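Local atomic coordinates of hydrophilic protein, virA protein (Chromobacterium violaceum, PDB entry 3BO6), a protein that acts as a phosphothreonine lyase effector, probably stripping phosphate from phosphothreonine in host proteins by beta-elimination. Residues Ala68-Pro73 against Pro110-Lys115; Gly77-Asp82 against Arg192-Ser197; Asp82-Ser87 against Phe134-Lys139. One frame throughout, in Å; residues are numbered along the deposited sequence.

Contact 1 of 3, residues Ala68-Pro73 against Pro110-Lys115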
loop_
_atom_site.group_PDB
_atom_site.type_symbol
_atom_site.label_atom_id
_atom_site.label_comp_id
_atom_site.label_asym_id
_atom_site.label_seq_id
_atom_site.Cartn_x
_atom_site.Cartn_y
_atom_site.Cartn_z
ATOM N N ALA A 68 2.059 10.348 5.143
ATOM C CA ALA A 68 1.421 10.062 6.408
ATOM C C ALA A 68 2.137 8.884 7.042
ATOM O O ALA A 68 2.369 7.865 6.379
ATOM C CB ALA A 68 -0.048 9.712 6.181
ATOM N N HIS A 69 2.449 8.987 8.330
ATOM C CA HIS A 69 3.001 7.845 9.047
ATOM C C HIS A 69 2.606 7.899 10.507
ATOM O O HIS A 69 2.606 8.956 11.107
ATOM C CB HIS A 69 4.509 7.719 8.889
ATOM C CG HIS A 69 5.282 8.776 9.597
ATOM N ND1 HIS A 69 5.627 9.966 8.999
ATOM C CD2 HIS A 69 5.787 8.820 10.852
ATOM C CE1 HIS A 69 6.309 10.705 9.858
ATOM N NE2 HIS A 69 6.422 10.030 10.988
ATOM N N ARG A 70 2.283 6.751 11.087
ATOM C CA ARG A 70 1.902 6.713 12.492
ATOM C C ARG A 70 3.033 7.163 13.397
ATOM O O ARG A 70 4.176 6.727 13.250
ATOM C CB ARG A 70 1.507 5.296 12.896
ATOM C CG ARG A 70 0.152 4.868 12.389
ATOM C CD ARG A 70 -0.245 3.533 12.983
ATOM N NE ARG A 70 -1.661 3.238 12.790
ATOM C CZ ARG A 70 -2.123 2.172 12.139
ATOM N NH1 ARG A 70 -1.284 1.310 11.587
ATOM N NH2 ARG A 70 -3.434 1.982 12.028
ATOM N N GLU A 71 2.704 8.038 14.343
ATOM C CA GLU A 71 3.639 8.435 15.368
ATOM C C GLU A 71 4.047 7.206 16.168
ATOM O O GLU A 71 5.209 7.062 16.547
ATOM C CB GLU A 71 2.980 9.485 16.258
ATOM C CG GLU A 71 3.843 10.003 17.371
ATOM C CD GLU A 71 3.133 11.090 18.142
ATOM O OE1 GLU A 71 2.605 12.029 17.511
ATOM O OE2 GLU A 71 3.091 11.001 19.370
ATOM N N ASN A 72 3.083 6.325 16.421
ATOM C CA ASN A 72 3.338 5.057 17.110
ATOM C C ASN A 72 2.964 3.891 16.193
ATOM O O ASN A 72 1.788 3.541 16.070
ATOM C CB ASN A 72 2.552 4.976 18.425
ATOM C CG ASN A 72 3.127 5.876 19.496
ATOM O OD1 ASN A 72 4.270 5.700 19.919
ATOM N ND2 ASN A 72 2.338 6.836 19.942
ATOM N N PRO A 73 3.964 3.296 15.532
ATOM C CA PRO A 73 3.633 2.264 14.544
ATOM C C PRO A 73 3.016 1.023 15.179
ATOM O O PRO A 73 3.376 0.643 16.296
ATOM C CB PRO A 73 4.998 1.908 13.940
ATOM C CG PRO A 73 5.865 3.087 14.215
ATOM C CD PRO A 73 5.400 3.619 15.540
ATOM N N PRO A 110 -3.726 -1.768 8.843
ATOM C CA PRO A 110 -2.434 -2.435 9.029
ATOM C C PRO A 110 -1.277 -1.681 8.375
ATOM O O PRO A 110 -0.163 -2.174 8.455
ATOM C CB PRO A 110 -2.639 -3.773 8.321
ATOM C CG PRO A 110 -3.561 -3.446 7.209
ATOM C CD PRO A 110 -4.483 -2.333 7.715
ATOM N N ILE A 111 -1.533 -0.528 7.754
ATOM C CA ILE A 111 -0.512 0.226 7.042
ATOM C C ILE A 111 -0.069 1.423 7.887
ATOM O O ILE A 111 -0.826 2.378 8.085
ATOM C CB ILE A 111 -1.024 0.696 5.661
ATOM C CG1 ILE A 111 -1.456 -0.516 4.806
ATOM C CG2 ILE A 111 0.034 1.588 4.957
ATOM C CD1 ILE A 111 -0.328 -1.533 4.526
ATOM N N ASP A 112 1.167 1.374 8.376
ATOM C CA ASP A 112 1.727 2.443 9.211
ATOM C C ASP A 112 2.149 3.687 8.433
ATOM O O ASP A 112 2.240 4.765 9.010
ATOM C CB ASP A 112 2.961 1.945 9.960
ATOM C CG ASP A 112 2.632 1.047 11.137
ATOM O OD1 ASP A 112 1.528 1.136 11.719
ATOM O OD2 ASP A 112 3.536 0.271 11.520
ATOM N N LYS A 113 2.426 3.536 7.142
ATOM C CA LYS A 113 3.050 4.595 6.355
ATOM C C LYS A 113 2.587 4.537 4.914
ATOM O O LYS A 113 2.600 3.462 4.313
ATOM C CB LYS A 113 4.577 4.447 6.417
ATOM C CG LYS A 113 5.346 5.627 5.835
ATOM C CD LYS A 113 6.856 5.432 5.946
ATOM C CE LYS A 113 7.408 4.724 4.718
ATOM N NZ LYS A 113 8.816 5.135 4.420
ATOM N N TRP A 114 2.211 5.688 4.357
ATOM C CA TRP A 114 1.776 5.781 2.962
ATOM C C TRP A 114 1.997 7.205 2.451
ATOM O O TRP A 114 2.286 8.100 3.241
ATOM C CB TRP A 114 0.299 5.325 2.814
ATOM C CG TRP A 114 -0.701 6.005 3.725
ATOM C CD1 TRP A 114 -1.134 5.559 4.937
ATOM C CD2 TRP A 114 -1.396 7.240 3.474
ATOM N NE1 TRP A 114 -2.057 6.456 5.469
ATOM C CE2 TRP A 114 -2.229 7.487 4.584
ATOM C CE3 TRP A 114 -1.387 8.156 2.420
ATOM C CZ2 TRP A 114 -3.040 8.619 4.675
ATOM C CZ3 TRP A 114 -2.196 9.279 2.510
ATOM C CH2 TRP A 114 -3.003 9.506 3.630
ATOM N N LYS A 115 1.920 7.397 1.136
ATOM C CA LYS A 115 2.015 8.745 0.493
ATOM C C LYS A 115 1.089 8.729 -0.701
ATOM O O LYS A 115 0.587 7.689 -1.007
ATOM C CB LYS A 115 3.455 9.093 0.135
ATOM C CG LYS A 115 4.065 8.273 -0.969
ATOM C CD LYS A 115 5.555 8.606 -1.024
ATOM C CE LYS A 115 6.212 8.039 -2.247
ATOM N NZ LYS A 115 7.683 8.353 -2.178
#

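Contact 2 of 3, residues Gly77-Asp82 against Arg192-Ser197. With SO4 (sulfate ion), chain C.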
loop_
_atom_site.group_PDB
_atom_site.type_symbol
_atom_site.label_atom_id
_atom_site.label_comp_id
_atom_site.label_asym_id
_atom_site.label_seq_id
_atom_site.Cartn_x
_atom_site.Cartn_y
_atom_site.Cartn_z
ATOM N N GLY A 77 8.200 -4.591 12.916
ATOM C CA GLY A 77 9.276 -5.137 12.110
ATOM C C GLY A 77 9.900 -4.122 11.174
ATOM O O GLY A 77 9.356 -3.034 10.951
ATOM N N ASP A 78 11.067 -4.467 10.636
ATOM C CA ASP A 78 11.741 -3.621 9.661
ATOM C C ASP A 78 11.121 -3.800 8.279
ATOM O O ASP A 78 10.803 -4.921 7.875
ATOM C CB ASP A 78 13.224 -3.978 9.573
ATOM C CG ASP A 78 13.992 -3.612 10.827
ATOM O OD1 ASP A 78 13.509 -2.751 11.595
ATOM O OD2 ASP A 78 15.090 -4.172 11.019
ATOM N N PHE A 79 10.969 -2.701 7.548
ATOM C CA PHE A 79 10.508 -2.755 6.165
ATOM C C PHE A 79 11.299 -3.783 5.375
ATOM O O PHE A 79 12.537 -3.816 5.444
ATOM C CB PHE A 79 10.666 -1.377 5.531
ATOM C CG PHE A 79 10.165 -1.281 4.118
ATOM C CD1 PHE A 79 8.841 -1.569 3.798
ATOM C CD2 PHE A 79 11.015 -0.845 3.115
ATOM C CE1 PHE A 79 8.385 -1.429 2.499
ATOM C CE2 PHE A 79 10.576 -0.721 1.811
ATOM C CZ PHE A 79 9.257 -1.010 1.494
ATOM N N ALA A 80 10.577 -4.622 4.634
ATOM C CA ALA A 80 11.174 -5.719 3.891
ATOM C C ALA A 80 10.893 -5.591 2.397
ATOM O O ALA A 80 11.002 -6.564 1.640
ATOM C CB ALA A 80 10.671 -7.056 4.442
ATOM N N GLY A 81 10.545 -4.377 1.967
ATOM C CA GLY A 81 10.392 -4.085 0.551
ATOM C C GLY A 81 8.996 -4.194 -0.029
ATOM O O GLY A 81 8.778 -3.767 -1.153
ATOM N N ASP A 82 8.049 -4.762 0.716
ATOM C CA ASP A 82 6.717 -4.972 0.152
ATOM C C ASP A 82 5.917 -3.680 0.093
ATOM O O ASP A 82 5.779 -2.966 1.100
ATOM C CB ASP A 82 5.988 -6.062 0.936
ATOM C CG ASP A 82 6.726 -7.374 0.890
ATOM O OD1 ASP A 82 7.042 -7.821 -0.223
ATOM O OD2 ASP A 82 7.008 -7.960 1.961
ATOM N N ARG A 192 4.746 -4.365 -5.870
ATOM C CA ARG A 192 6.114 -4.807 -6.152
ATOM C C ARG A 192 6.907 -4.914 -4.867
ATOM O O ARG A 192 6.490 -4.412 -3.810
ATOM C CB ARG A 192 6.849 -3.936 -7.187
ATOM C CG ARG A 192 7.359 -2.613 -6.655
ATOM C CD ARG A 192 8.045 -1.771 -7.757
ATOM N NE ARG A 192 8.848 -0.674 -7.194
ATOM C CZ ARG A 192 10.124 -0.799 -6.855
ATOM N NH1 ARG A 192 10.751 -1.966 -7.041
ATOM N NH2 ARG A 192 10.774 0.241 -6.340
ATOM N N ASN A 193 8.037 -5.611 -4.942
ATOM C CA ASN A 193 8.976 -5.651 -3.830
ATOM C C ASN A 193 10.255 -4.880 -4.134
ATOM O O ASN A 193 10.937 -5.167 -5.113
ATOM C CB ASN A 193 9.315 -7.094 -3.445
ATOM C CG ASN A 193 10.259 -7.148 -2.265
ATOM O OD1 ASN A 193 11.459 -6.895 -2.422
ATOM N ND2 ASN A 193 9.730 -7.403 -1.077
ATOM N N GLU A 194 10.592 -3.917 -3.282
ATOM C CA GLU A 194 11.730 -3.016 -3.527
ATOM C C GLU A 194 13.077 -3.710 -3.577
ATOM O O GLU A 194 13.988 -3.232 -4.248
ATOM C CB GLU A 194 11.839 -1.975 -2.411
ATOM C CG GLU A 194 10.771 -0.960 -2.401
ATOM C CD GLU A 194 11.137 0.245 -1.552
ATOM O OE1 GLU A 194 10.244 1.067 -1.317
ATOM O OE2 GLU A 194 12.301 0.349 -1.109
ATOM N N LEU A 195 13.238 -4.791 -2.825
ATOM C CA LEU A 195 14.537 -5.436 -2.724
ATOM C C LEU A 195 14.848 -6.238 -3.984
ATOM O O LEU A 195 16.014 -6.413 -4.347
ATOM C CB LEU A 195 14.568 -6.382 -1.515
ATOM C CG LEU A 195 14.327 -5.780 -0.128
ATOM C CD1 LEU A 195 14.378 -6.834 0.976
ATOM C CD2 LEU A 195 15.327 -4.666 0.153
ATOM N N ARG A 196 13.810 -6.750 -4.633
ATOM C CA ARG A 196 13.983 -7.704 -5.715
ATOM C C ARG A 196 13.297 -7.318 -7.029
ATOM O O ARG A 196 13.043 -8.169 -7.878
ATOM C CB ARG A 196 13.562 -9.112 -5.256
ATOM C CG ARG A 196 14.422 -9.632 -4.098
ATOM C CD ARG A 196 13.962 -10.981 -3.583
ATOM N NE ARG A 196 12.719 -10.865 -2.833
ATOM C CZ ARG A 196 12.626 -10.573 -1.540
ATOM N NH1 ARG A 196 13.722 -10.391 -0.802
ATOM N NH2 ARG A 196 11.424 -10.512 -0.965
ATOM N N SER A 197 13.001 -6.032 -7.193
ATOM C CA SER A 197 12.517 -5.504 -8.457
ATOM C C SER A 197 12.887 -4.031 -8.500
ATOM O O SER A 197 13.270 -3.464 -7.479
ATOM C CB SER A 197 10.998 -5.685 -8.597
ATOM O OG SER A 197 10.301 -4.868 -7.671
HETATM S S SO4 C . 8.011 2.950 -6.379
HETATM O O1 SO4 C . 7.527 1.863 -7.255
HETATM O O2 SO4 C . 9.188 2.509 -5.646
HETATM O O3 SO4 C . 8.358 4.095 -7.201
HETATM O O4 SO4 C . 6.970 3.307 -5.413
HETATM O O HOH W 1 11.255 -9.309 1.736
#

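Contact 3 of 3, residues Asp82-Ser87 against Phe134-Lys139. With SO4 (sulfate ion), chain C.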
loop_
_atom_site.group_PDB
_atom_site.type_symbol
_atom_site.label_atom_id
_atom_site.label_comp_id
_atom_site.label_asym_id
_atom_site.label_seq_id
_atom_site.Cartn_x
_atom_site.Cartn_y
_atom_site.Cartn_z
ATOM N N ASP A 82 8.049 -4.762 0.716
ATOM C CA ASP A 82 6.717 -4.972 0.152
ATOM C C ASP A 82 5.917 -3.680 0.093
ATOM O O ASP A 82 5.779 -2.966 1.100
ATOM C CB ASP A 82 5.988 -6.062 0.936
ATOM C CG ASP A 82 6.726 -7.374 0.890
ATOM O OD1 ASP A 82 7.042 -7.821 -0.223
ATOM O OD2 ASP A 82 7.008 -7.960 1.961
ATOM N N LYS A 83 5.412 -3.344 -1.087
ATOM C CA LYS A 83 4.628 -2.124 -1.224
ATOM C C LYS A 83 3.510 -2.308 -2.231
ATOM O O LYS A 83 3.591 -3.112 -3.176
ATOM C CB LYS A 83 5.526 -0.937 -1.592
ATOM C CG LYS A 83 6.072 -0.976 -3.007
ATOM C CD LYS A 83 7.365 -0.123 -3.153
ATOM C CE LYS A 83 7.120 1.344 -2.885
ATOM N NZ LYS A 83 8.405 2.109 -2.950
ATOM N N PHE A 84 2.446 -1.542 -2.022
ATOM C CA PHE A 84 1.356 -1.475 -2.975
ATOM C C PHE A 84 1.250 -0.096 -3.573
ATOM O O PHE A 84 1.556 0.901 -2.920
ATOM C CB PHE A 84 0.005 -1.756 -2.297
ATOM C CG PHE A 84 -0.107 -3.113 -1.682
ATOM C CD1 PHE A 84 -0.133 -3.264 -0.299
ATOM C CD2 PHE A 84 -0.261 -4.235 -2.478
ATOM C CE1 PHE A 84 -0.274 -4.524 0.286
ATOM C CE2 PHE A 84 -0.403 -5.503 -1.913
ATOM C CZ PHE A 84 -0.401 -5.637 -0.521
ATOM N N HIS A 85 0.751 -0.040 -4.799
ATOM C CA HIS A 85 0.315 1.217 -5.379
ATOM C C HIS A 85 -1.178 1.118 -5.606
ATOM O O HIS A 85 -1.733 0.013 -5.730
ATOM C CB HIS A 85 1.024 1.449 -6.707
ATOM C CG HIS A 85 2.504 1.594 -6.577
ATOM N ND1 HIS A 85 3.386 0.662 -7.072
ATOM C CD2 HIS A 85 3.257 2.572 -6.017
ATOM C CE1 HIS A 85 4.625 1.055 -6.818
ATOM N NE2 HIS A 85 4.571 2.215 -6.187
ATOM N N ILE A 86 -1.826 2.277 -5.659
ATOM C CA ILE A 86 -3.233 2.383 -6.031
ATOM C C ILE A 86 -3.330 3.320 -7.228
ATOM O O ILE A 86 -2.799 4.439 -7.187
ATOM C CB ILE A 86 -4.098 2.940 -4.887
ATOM C CG1 ILE A 86 -3.818 2.185 -3.583
ATOM C CG2 ILE A 86 -5.593 2.842 -5.260
ATOM C CD1 ILE A 86 -4.603 2.721 -2.377
ATOM N N SER A 87 -3.970 2.864 -8.302
ATOM C CA SER A 87 -4.073 3.648 -9.537
ATOM C C SER A 87 -5.516 4.039 -9.827
ATOM O O SER A 87 -6.382 3.169 -10.009
ATOM C CB SER A 87 -3.528 2.853 -10.730
ATOM O OG SER A 87 -2.176 2.511 -10.529
ATOM N N PHE A 134 -1.183 6.551 -5.090
ATOM C CA PHE A 134 -1.005 6.217 -3.679
ATOM C C PHE A 134 0.033 5.120 -3.569
ATOM O O PHE A 134 0.016 4.173 -4.361
ATOM C CB PHE A 134 -2.306 5.693 -3.039
ATOM C CG PHE A 134 -3.460 6.669 -3.084
ATOM C CD1 PHE A 134 -3.881 7.322 -1.935
ATOM C CD2 PHE A 134 -4.135 6.896 -4.270
ATOM C CE1 PHE A 134 -4.956 8.223 -1.984
ATOM C CE2 PHE A 134 -5.192 7.793 -4.323
ATOM C CZ PHE A 134 -5.600 8.439 -3.183
ATOM N N THR A 135 0.934 5.244 -2.604
ATOM C CA THR A 135 1.910 4.202 -2.302
ATOM C C THR A 135 1.743 3.793 -0.845
ATOM O O THR A 135 1.753 4.641 0.037
ATOM C CB THR A 135 3.327 4.730 -2.543
ATOM O OG1 THR A 135 3.459 5.126 -3.918
ATOM C CG2 THR A 135 4.358 3.650 -2.216
ATOM N N LEU A 136 1.554 2.497 -0.605
ATOM C CA LEU A 136 1.368 1.949 0.737
ATOM C C LEU A 136 2.560 1.078 1.086
ATOM O O LEU A 136 2.883 0.147 0.336
ATOM C CB LEU A 136 0.110 1.065 0.792
ATOM C CG LEU A 136 -1.186 1.571 0.165
ATOM C CD1 LEU A 136 -2.270 0.504 0.260
ATOM C CD2 LEU A 136 -1.641 2.832 0.864
ATOM N N TYR A 137 3.198 1.348 2.219
ATOM C CA TYR A 137 4.361 0.584 2.660
ATOM C C TYR A 137 3.960 -0.463 3.679
ATOM O O TYR A 137 3.435 -0.131 4.746
ATOM C CB TYR A 137 5.413 1.526 3.249
ATOM C CG TYR A 137 5.878 2.565 2.260
ATOM C CD1 TYR A 137 6.925 2.311 1.393
ATOM C CD2 TYR A 137 5.243 3.783 2.171
ATOM C CE1 TYR A 137 7.353 3.289 0.483
ATOM C CE2 TYR A 137 5.647 4.744 1.280
ATOM C CZ TYR A 137 6.684 4.502 0.433
ATOM O OH TYR A 137 7.031 5.519 -0.431
ATOM N N VAL A 138 4.188 -1.734 3.348
ATOM C CA VAL A 138 3.834 -2.836 4.224
ATOM C C VAL A 138 5.067 -3.169 5.053
ATOM O O VAL A 138 6.189 -3.158 4.535
ATOM C CB VAL A 138 3.415 -4.071 3.415
ATOM C CG1 VAL A 138 2.899 -5.149 4.367
ATOM C CG2 VAL A 138 2.349 -3.697 2.395
ATOM N N LYS A 139 4.867 -3.432 6.338
ATOM C CA LYS A 139 5.962 -3.868 7.215
ATOM C C LYS A 139 5.526 -5.126 7.948
ATOM O O LYS A 139 4.374 -5.230 8.341
ATOM C CB LYS A 139 6.262 -2.792 8.260
ATOM C CG LYS A 139 6.715 -1.450 7.699
ATOM C CD LYS A 139 6.386 -0.327 8.681
ATOM C CE LYS A 139 6.975 -0.564 10.070
ATOM N NZ LYS A 139 6.495 0.458 11.066
HETATM S S SO4 C . 8.011 2.950 -6.379
HETATM O O1 SO4 C . 7.527 1.863 -7.255
HETATM O O2 SO4 C . 9.188 2.509 -5.646
HETATM O O3 SO4 C . 8.358 4.095 -7.201
HETATM O O4 SO4 C . 6.970 3.307 -5.413
HETATM O O HOH W 2 7.888 -5.185 3.785
HETATM O O HOH W 3 8.332 4.831 -2.447
#

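Contact 1 of 3, residues Ala68-Pro73 against Pro110-Lys115
Ala-68 and Trp-114 face each other as a hydrogen-bonded pair where strands 65-70 and 113-117 run antiparallel, neighbours in the large antiparallel sheet of the phosphothreonine lyase fold. Backbone bonds from Ala-68 N to Trp-114 O and from Trp-114 N to Ala-68 O, 3.0 Å each, close the ring between them. His-69 and Lys-113 follow as a non-hydrogen-bonded pair with their CA atoms 4.2 Å apart, and a last bond runs from Arg-70 N to Asp-112 O at 2.9 Å.

Apolar contact is concentrated on the indole. The Ala-68 methyl lies over one face of Trp-114 in a CH-pi contact, CB 3.7 Å from the centroid of the six-membered ring. Trp-114 NE1 is bonded to Leu-104 O, and Phe-105 meets the indole edge-to-face, which together probably limit the rotation of the ring. On the other face of the sheet, His-69 CB rests against Lys-113 CG at 3.8 Å, while the ends of both side chains lead away.

Charge dominates at the end of strand 65-70. The Arg-70 chain, extended from CG to NE, crosses the Asp-112 side chain at about a right angle. NH1 of Arg-70 gives a salt bridge to OD1 of Asp-112 at 2.8 Å, nearly straight at 161°. OD1 lies in the guanidinium plane, and NH1 meets it on the anti side, somewhat out of the carboxylate plane; the two planes are 81° apart, and a single N-H meets a single oxygen. Arg-70 NH2 holds Ser-109 O. The same carboxylate accepts from the backbone N of Gln-74 and Cys-75 and pairs with Lys-139, so this buried charge also ties down the turn after strand 65-70. There the Pro-73 ring packs on the carboxylate, with CB 3.3 Å from Asp-112 OD2.

Contact 2 of 3, residues Gly77-Asp82 against Arg192-Ser197
Gly-81 and Asp-82 run antiparallel to Asn-193 and Glu-194, with one non-hydrogen-bonded pair, Asp-82 and Asn-193, and one backbone bond, Glu-194 N to Gly-81 O at 2.8 Å. Gly-81 has a positive phi and, lacking a side chain, lets Asn-193 and Leu-195 come up beside it.

Asn-193 carries much of the contact. A chi1 of -178° puts its CG anti to the backbone N; from there ND2 donates twice, to Ala-80 O at 3.1 Å and to Asp-82 OD1 at 2.9 Å. ND2 meets OD1 of Asp-82 from above the carboxylate plane, while that oxygen lies in the amide plane; the two planes are 70° apart. Tyr-191 OH shares that oxygen, and Tyr-147 OH holds OD2. The other amide atom, Asn-193 OD1, accepts from Leu-195 N at 2.8 Å in an Asx turn. Leu-195 CD1 lies 3.5 Å from Ala-80 O, which a water also links to Arg-196 NH2.

Phe-79 turns its ring edge to the Glu-194 carboxylate, CE2 3.5 Å from CD, while Gly-81 N lies over the ring centre. Lys-83 is the salt-bridge partner of that carboxylate.

The Arg-192 side chain leaves the backbone away from residues 77-82. Ser-197 OG accepts from its NH1, leaving NE and NH2 to hold O1 and O2, both at 2.9 Å, of a sulfate probably from the crystallisation liquor, a bidentate grip consistent with a phosphate-binding pocket of this lyase.

Contact 3 of 3, residues Asp82-Ser87 against Phe134-Lys139
Phe-84 and Leu-136, then Ile-86 and Phe-134, are the hydrogen-bonded pairs of this antiparallel ladder, in which strand 82-86 lies between 134-137 and the edge strand 189-193.

On the face carrying Phe-84 and Ile-86 the fit is apolar. The Val-138 methyl CG2 pushes obliquely against the Phe-84 ring, 3.5 Å from CE1. Ile-86 straddles the base of Phe-134: CB and CD1 each lie 3.8 Å from Phe-134 CB, so the aliphatic branch fills the hollow where the aromatic side chain leaves the strand. Helices 93-104 and 149-168 cover this face.

The opposite face is polar. His-85 and Thr-135 lie side by side, with OG1 in the plane of the imidazole at its edge, 3.3 Å from CD2. The Thr-135 methyl CG2 supports Lys-83 CE at 3.7 Å. Lys-83 CG lies between the backbone N and the carbonyl carbon (chi1 71°), and a bend at chi3 follows; NZ ends beside Tyr-137 CE1, and water 3 bridges it to Tyr-137 OH.

Lys-83, the partner of Glu-194, and His-85 both donate to the sulfate: Lys-83 NZ reaches O2 at 2.8 Å and His-85 NE2 reaches O4 at 2.7 Å, nearly straight at 166°. Asp-180 OD2 is hydrogen-bonded to His-85 ND1. The converging donors are suited to an anion, and the sulfate may mark where substrate phosphate binds.

The centre of contact 3 is about 2 Å from the centre of the chain, and this contact joins the other two. Strand 134-137 borders strand 113-117 of contact 1, with Lys-115 O 2.9 Å from Thr-135 N and a salt bridge from Asp-112 OD2 to Lys-139 NZ at 3.0 Å. Strand 82-86 borders strand 189-193 of contact 2; the two contacts share Asp-82, and Glu-194 OE1 lies 2.7 Å from Lys-83 NZ. Centres of contacts 1 and 3 are about 11 Å apart, those of contacts 2 and 3 about 10 Å. Contacts 2 and 3 supply Lys-83, His-85 and Arg-192 to the sulfate, completed by Arg-127 and Arg-199; no residue of contact 1 is among its donors.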